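Local atomic coordinates of probable mannosyltransferase KTR4 (PDB entry 5A07), a protein that is a probable mannosyltransferase of the GT-A-fold class that holds guanosine-5'-diphosphate and a manganese ion in its pocket. Residues Y263-T274 with Q301-Y312. Sequence-based numbering, arbitrary orientation.
Sequences YDSPQTIETLWT and QNPKNYDYTQGY. With ACT (acetate ion), chain H.
The amide of N302 stands almost upright on the ring of Y263, the planes 84° apart, with ND2 3.1 Å above the ring plane and over its centre; the same nitrogen bonds to the carbonyl of N414, which helps fix its position. The indole of W273 receives on one face the CB of Y312, 3.5 Å from W273 CG, and the carbonyl O of G311, 3.4 Å from W273 CE2. The Y312 ring lies nearly parallel to the indole, the planes 17° apart, but is slid so far that the two barely overlap, and its CE2 reaches I269 CD1 at 3.8 Å. With CG anti to the backbone N (chi1 -176°), Y308 reaches P266, whose CB touches its CD1 at 3.6 Å, while E270 crosses its hydroxyl end.

Two waters bridge the backbones of the segments: one donates to E270 O and T309 O and accepts from T274 N, the other donates to E270 O and Y308 O.

The contact thus seats the short helix 303-308, closed by a Schellman motif at Q310, against the connection from strand 256-262 to helix 272-282, with helices 293-297 and 354-365 packing on W273 and Y312.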
loop_
_atom_site.group_PDB
_atom_site.type_symbol
_atom_site.label_atom_id
_atom_site.label_comp_id
_atom_site.label_asym_id
_atom_site.label_seq_id
_atom_site.Cartn_x
_atom_site.Cartn_y
_atom_site.Cartn_z
ATOM N N TYR B 263 -1.088 7.784 -8.276
ATOM C CA TYR B 263 -1.820 7.379 -9.455
ATOM C C TYR B 263 -1.100 6.141 -10.028
ATOM O O TYR B 263 0.115 6.018 -9.928
ATOM C CB TYR B 263 -1.870 8.476 -10.487
ATOM C CG TYR B 263 -2.806 9.584 -10.110
ATOM C CD1 TYR B 263 -2.399 10.602 -9.233
ATOM C CD2 TYR B 263 -4.099 9.595 -10.548
ATOM C CE1 TYR B 263 -3.283 11.626 -8.846
ATOM C CE2 TYR B 263 -5.022 10.606 -10.133
ATOM C CZ TYR B 263 -4.588 11.628 -9.291
ATOM O OH TYR B 263 -5.481 12.606 -8.853
ATOM N N ASP B 264 -1.854 5.307 -10.703
ATOM C CA ASP B 264 -1.293 4.189 -11.377
ATOM C C ASP B 264 -1.294 4.398 -12.900
ATOM O O ASP B 264 -1.909 5.282 -13.431
ATOM C CB ASP B 264 -2.086 2.927 -11.030
ATOM C CG ASP B 264 -1.181 1.646 -10.942
ATOM O OD1 ASP B 264 -0.130 1.588 -11.562
ATOM O OD2 ASP B 264 -1.536 0.699 -10.273
ATOM N N SER B 265 -0.587 3.498 -13.576
ATOM C CA SER B 265 -0.577 3.422 -15.023
ATOM C C SER B 265 -1.873 2.788 -15.489
ATOM O O SER B 265 -2.145 1.585 -15.223
ATOM C CB SER B 265 0.651 2.577 -15.439
ATOM O OG SER B 265 0.507 2.274 -16.795
ATOM N N PRO B 266 -2.766 3.597 -16.126
ATOM C CA PRO B 266 -4.116 3.087 -16.400
ATOM C C PRO B 266 -4.124 1.833 -17.333
ATOM O O PRO B 266 -4.978 1.001 -17.231
ATOM C CB PRO B 266 -4.821 4.243 -17.110
ATOM C CG PRO B 266 -3.937 5.421 -16.959
ATOM C CD PRO B 266 -2.573 4.991 -16.546
ATOM N N GLN B 267 -3.126 1.723 -18.187
ATOM C CA GLN B 267 -3.080 0.619 -19.177
ATOM C C GLN B 267 -2.773 -0.700 -18.515
ATOM O O GLN B 267 -2.944 -1.750 -19.146
ATOM C CB GLN B 267 -2.024 0.916 -20.267
ATOM C CG GLN B 267 -2.231 2.185 -21.102
ATOM C CD GLN B 267 -1.955 3.484 -20.304
ATOM O OE1 GLN B 267 -1.381 3.496 -19.176
ATOM N NE2 GLN B 267 -2.374 4.585 -20.880
ATOM N N THR B 268 -2.320 -0.700 -17.248
ATOM C CA THR B 268 -2.151 -1.966 -16.534
ATOM C C THR B 268 -3.447 -2.502 -15.999
ATOM O O THR B 268 -3.533 -3.676 -15.560
ATOM C CB THR B 268 -1.154 -1.843 -15.365
ATOM O OG1 THR B 268 -1.695 -0.956 -14.352
ATOM C CG2 THR B 268 0.193 -1.361 -15.833
ATOM N N ILE B 269 -4.465 -1.640 -15.904
ATOM C CA ILE B 269 -5.682 -1.964 -15.200
ATOM C C ILE B 269 -6.917 -1.554 -15.982
ATOM O O ILE B 269 -7.929 -1.078 -15.421
ATOM C CB ILE B 269 -5.730 -1.297 -13.797
ATOM C CG1 ILE B 269 -5.503 0.205 -13.888
ATOM C CG2 ILE B 269 -4.744 -2.029 -12.894
ATOM C CD1 ILE B 269 -5.689 0.978 -12.551
ATOM N N GLU B 270 -6.883 -1.797 -17.286
ATOM C CA GLU B 270 -7.995 -1.390 -18.164
ATOM C C GLU B 270 -9.367 -1.757 -17.644
ATOM O O GLU B 270 -10.278 -0.894 -17.639
ATOM C CB GLU B 270 -7.801 -1.975 -19.575
ATOM C CG GLU B 270 -8.911 -1.543 -20.514
ATOM C CD GLU B 270 -8.620 -1.896 -21.972
ATOM O OE1 GLU B 270 -7.883 -2.870 -22.185
ATOM O OE2 GLU B 270 -9.126 -1.191 -22.874
ATOM N N THR B 271 -9.581 -2.977 -17.191
ATOM C CA THR B 271 -10.882 -3.404 -16.698
ATOM C C THR B 271 -11.004 -3.682 -15.218
ATOM O O THR B 271 -11.991 -4.221 -14.772
ATOM C CB THR B 271 -11.419 -4.674 -17.442
ATOM O OG1 THR B 271 -10.599 -5.835 -17.152
ATOM C CG2 THR B 271 -11.498 -4.407 -18.970
ATOM N N LEU B 272 -10.069 -3.252 -14.402
ATOM C CA LEU B 272 -10.174 -3.559 -12.979
ATOM C C LEU B 272 -11.359 -2.818 -12.272
ATOM O O LEU B 272 -12.118 -3.398 -11.522
ATOM C CB LEU B 272 -8.834 -3.265 -12.277
ATOM C CG LEU B 272 -8.859 -3.364 -10.749
ATOM C CD1 LEU B 272 -9.211 -4.747 -10.262
ATOM C CD2 LEU B 272 -7.436 -2.965 -10.284
ATOM N N TRP B 273 -11.506 -1.556 -12.567
ATOM C CA TRP B 273 -12.635 -0.766 -12.010
ATOM C C TRP B 273 -13.991 -1.312 -12.497
ATOM O O TRP B 273 -14.895 -1.511 -11.725
ATOM C CB TRP B 273 -12.502 0.716 -12.470
ATOM C CG TRP B 273 -13.626 1.579 -11.983
ATOM C CD1 TRP B 273 -14.677 2.046 -12.726
ATOM C CD2 TRP B 273 -13.882 1.968 -10.621
ATOM N NE1 TRP B 273 -15.556 2.721 -11.913
ATOM C CE2 TRP B 273 -15.070 2.721 -10.624
ATOM C CE3 TRP B 273 -13.185 1.800 -9.417
ATOM C CZ2 TRP B 273 -15.618 3.260 -9.459
ATOM C CZ3 TRP B 273 -13.708 2.338 -8.253
ATOM C CH2 TRP B 273 -14.903 3.096 -8.277
ATOM N N THR B 274 -14.137 -1.521 -13.794
ATOM C CA THR B 274 -15.469 -1.968 -14.329
ATOM C C THR B 274 -15.819 -3.304 -13.747
ATOM O O THR B 274 -16.940 -3.517 -13.317
ATOM C CB THR B 274 -15.515 -1.945 -15.873
ATOM O OG1 THR B 274 -14.396 -2.641 -16.410
ATOM C CG2 THR B 274 -15.329 -0.527 -16.361
ATOM N N GLN B 301 -7.051 15.876 -11.490
ATOM C CA GLN B 301 -5.671 16.046 -11.742
ATOM C C GLN B 301 -5.224 15.280 -12.959
ATOM O O GLN B 301 -4.426 15.822 -13.710
ATOM C CB GLN B 301 -4.828 15.562 -10.556
ATOM C CG GLN B 301 -3.350 15.851 -10.693
ATOM C CD GLN B 301 -2.616 15.588 -9.366
ATOM O OE1 GLN B 301 -2.783 16.319 -8.387
ATOM N NE2 GLN B 301 -1.807 14.548 -9.336
ATOM N N ASN B 302 -5.684 14.050 -13.118
ATOM C CA ASN B 302 -5.367 13.158 -14.258
ATOM C C ASN B 302 -6.647 12.617 -14.893
ATOM O O ASN B 302 -6.965 11.431 -14.801
ATOM C CB ASN B 302 -4.505 11.971 -13.828
ATOM C CG ASN B 302 -3.147 12.385 -13.440
ATOM O OD1 ASN B 302 -2.452 13.044 -14.200
ATOM N ND2 ASN B 302 -2.795 12.134 -12.235
ATOM N N PRO B 303 -7.374 13.499 -15.627
ATOM C CA PRO B 303 -8.645 13.109 -16.198
ATOM C C PRO B 303 -8.518 11.979 -17.226
ATOM O O PRO B 303 -9.463 11.193 -17.396
ATOM C CB PRO B 303 -9.147 14.410 -16.875
ATOM C CG PRO B 303 -7.989 15.336 -16.917
ATOM C CD PRO B 303 -7.126 14.945 -15.756
ATOM N N LYS B 304 -7.389 11.884 -17.869
ATOM C CA LYS B 304 -7.217 10.794 -18.864
ATOM C C LYS B 304 -7.136 9.466 -18.214
ATOM O O LYS B 304 -7.556 8.458 -18.804
ATOM C CB LYS B 304 -5.947 10.978 -19.664
ATOM C CG LYS B 304 -5.887 12.243 -20.476
ATOM C CD LYS B 304 -4.422 12.492 -20.834
ATOM C CE LYS B 304 -4.116 12.165 -22.272
ATOM N NZ LYS B 304 -3.894 13.480 -22.939
ATOM N N ASN B 305 -6.623 9.422 -16.960
ATOM C CA ASN B 305 -6.684 8.124 -16.187
ATOM C C ASN B 305 -8.089 7.659 -15.923
ATOM O O ASN B 305 -8.430 6.482 -16.052
ATOM C CB ASN B 305 -5.942 8.204 -14.815
ATOM C CG ASN B 305 -4.441 8.287 -14.948
ATOM O OD1 ASN B 305 -3.638 7.756 -14.111
ATOM N ND2 ASN B 305 -4.027 8.998 -15.907
ATOM N N TYR B 306 -8.900 8.605 -15.478
ATOM C CA TYR B 306 -10.258 8.349 -15.133
ATOM C C TYR B 306 -11.088 7.919 -16.374
ATOM O O TYR B 306 -11.899 7.013 -16.310
ATOM C CB TYR B 306 -10.849 9.662 -14.582
ATOM C CG TYR B 306 -12.285 9.490 -14.130
ATOM C CD1 TYR B 306 -13.353 9.594 -15.008
ATOM C CD2 TYR B 306 -12.573 9.238 -12.838
ATOM C CE1 TYR B 306 -14.641 9.438 -14.593
ATOM C CE2 TYR B 306 -13.857 9.113 -12.403
ATOM C CZ TYR B 306 -14.903 9.241 -13.278
ATOM O OH TYR B 306 -16.190 9.012 -12.825
ATOM N N ASP B 307 -10.829 8.572 -17.501
ATOM C CA ASP B 307 -11.532 8.196 -18.749
ATOM C C ASP B 307 -11.099 6.855 -19.245
ATOM O O ASP B 307 -11.925 6.077 -19.651
ATOM C CB ASP B 307 -11.221 9.176 -19.867
ATOM C CG ASP B 307 -11.885 10.468 -19.667
ATOM O OD1 ASP B 307 -12.873 10.574 -18.863
ATOM O OD2 ASP B 307 -11.378 11.394 -20.303
ATOM N N TYR B 308 -9.799 6.562 -19.158
ATOM C CA TYR B 308 -9.351 5.270 -19.646
ATOM C C TYR B 308 -9.952 4.099 -18.889
ATOM O O TYR B 308 -10.291 3.090 -19.461
ATOM C CB TYR B 308 -7.817 5.230 -19.656
ATOM C CG TYR B 308 -7.267 3.972 -20.245
ATOM C CD1 TYR B 308 -7.152 2.818 -19.481
ATOM C CD2 TYR B 308 -6.897 3.910 -21.594
ATOM C CE1 TYR B 308 -6.672 1.645 -20.004
ATOM C CE2 TYR B 308 -6.420 2.711 -22.131
ATOM C CZ TYR B 308 -6.303 1.598 -21.325
ATOM O OH TYR B 308 -5.838 0.414 -21.821
ATOM N N THR B 309 -10.156 4.223 -17.580
ATOM C CA THR B 309 -10.642 3.103 -16.759
ATOM C C THR B 309 -12.116 3.132 -16.650
ATOM O O THR B 309 -12.761 2.300 -15.961
ATOM C CB THR B 309 -10.093 3.220 -15.301
ATOM O OG1 THR B 309 -10.451 4.522 -14.810
ATOM C CG2 THR B 309 -8.550 3.090 -15.267
ATOM N N GLN B 310 -12.680 4.172 -17.243
ATOM C CA GLN B 310 -14.126 4.355 -17.195
ATOM C C GLN B 310 -14.637 4.491 -15.779
ATOM O O GLN B 310 -15.627 3.873 -15.387
ATOM C CB GLN B 310 -14.850 3.206 -17.930
ATOM C CG GLN B 310 -14.549 3.146 -19.442
ATOM C CD GLN B 310 -15.181 1.907 -20.067
ATOM O OE1 GLN B 310 -16.391 1.812 -20.196
ATOM N NE2 GLN B 310 -14.364 0.908 -20.331
ATOM N N GLY B 311 -13.946 5.333 -14.992
ATOM C CA GLY B 311 -14.497 5.752 -13.707
ATOM C C GLY B 311 -13.596 5.681 -12.474
ATOM O O GLY B 311 -14.082 5.932 -11.390
ATOM N N TYR B 312 -12.310 5.354 -12.640
ATOM C CA TYR B 312 -11.403 5.191 -11.487
ATOM C C TYR B 312 -10.255 6.153 -11.626
ATOM O O TYR B 312 -9.580 6.220 -12.652
ATOM C CB TYR B 312 -10.882 3.756 -11.420
ATOM C CG TYR B 312 -9.824 3.425 -10.363
ATOM C CD1 TYR B 312 -9.798 4.029 -9.116
ATOM C CD2 TYR B 312 -8.919 2.388 -10.596
ATOM C CE1 TYR B 312 -8.812 3.673 -8.161
ATOM C CE2 TYR B 312 -7.957 2.046 -9.650
ATOM C CZ TYR B 312 -7.910 2.696 -8.435
ATOM O OH TYR B 312 -6.943 2.312 -7.516
HETATM C C ACT H . -18.236 7.220 -14.443
HETATM O O ACT H . -17.717 8.357 -14.612
HETATM O OXT ACT H . -18.178 6.547 -13.380
HETATM C CH3 ACT H . -18.995 6.597 -15.609
HETATM O O HOH W 1 -7.381 13.090 -10.715
HETATM O O HOH W 2 -11.867 -0.283 -15.652
HETATM O O HOH W 3 -11.554 0.749 -19.448
#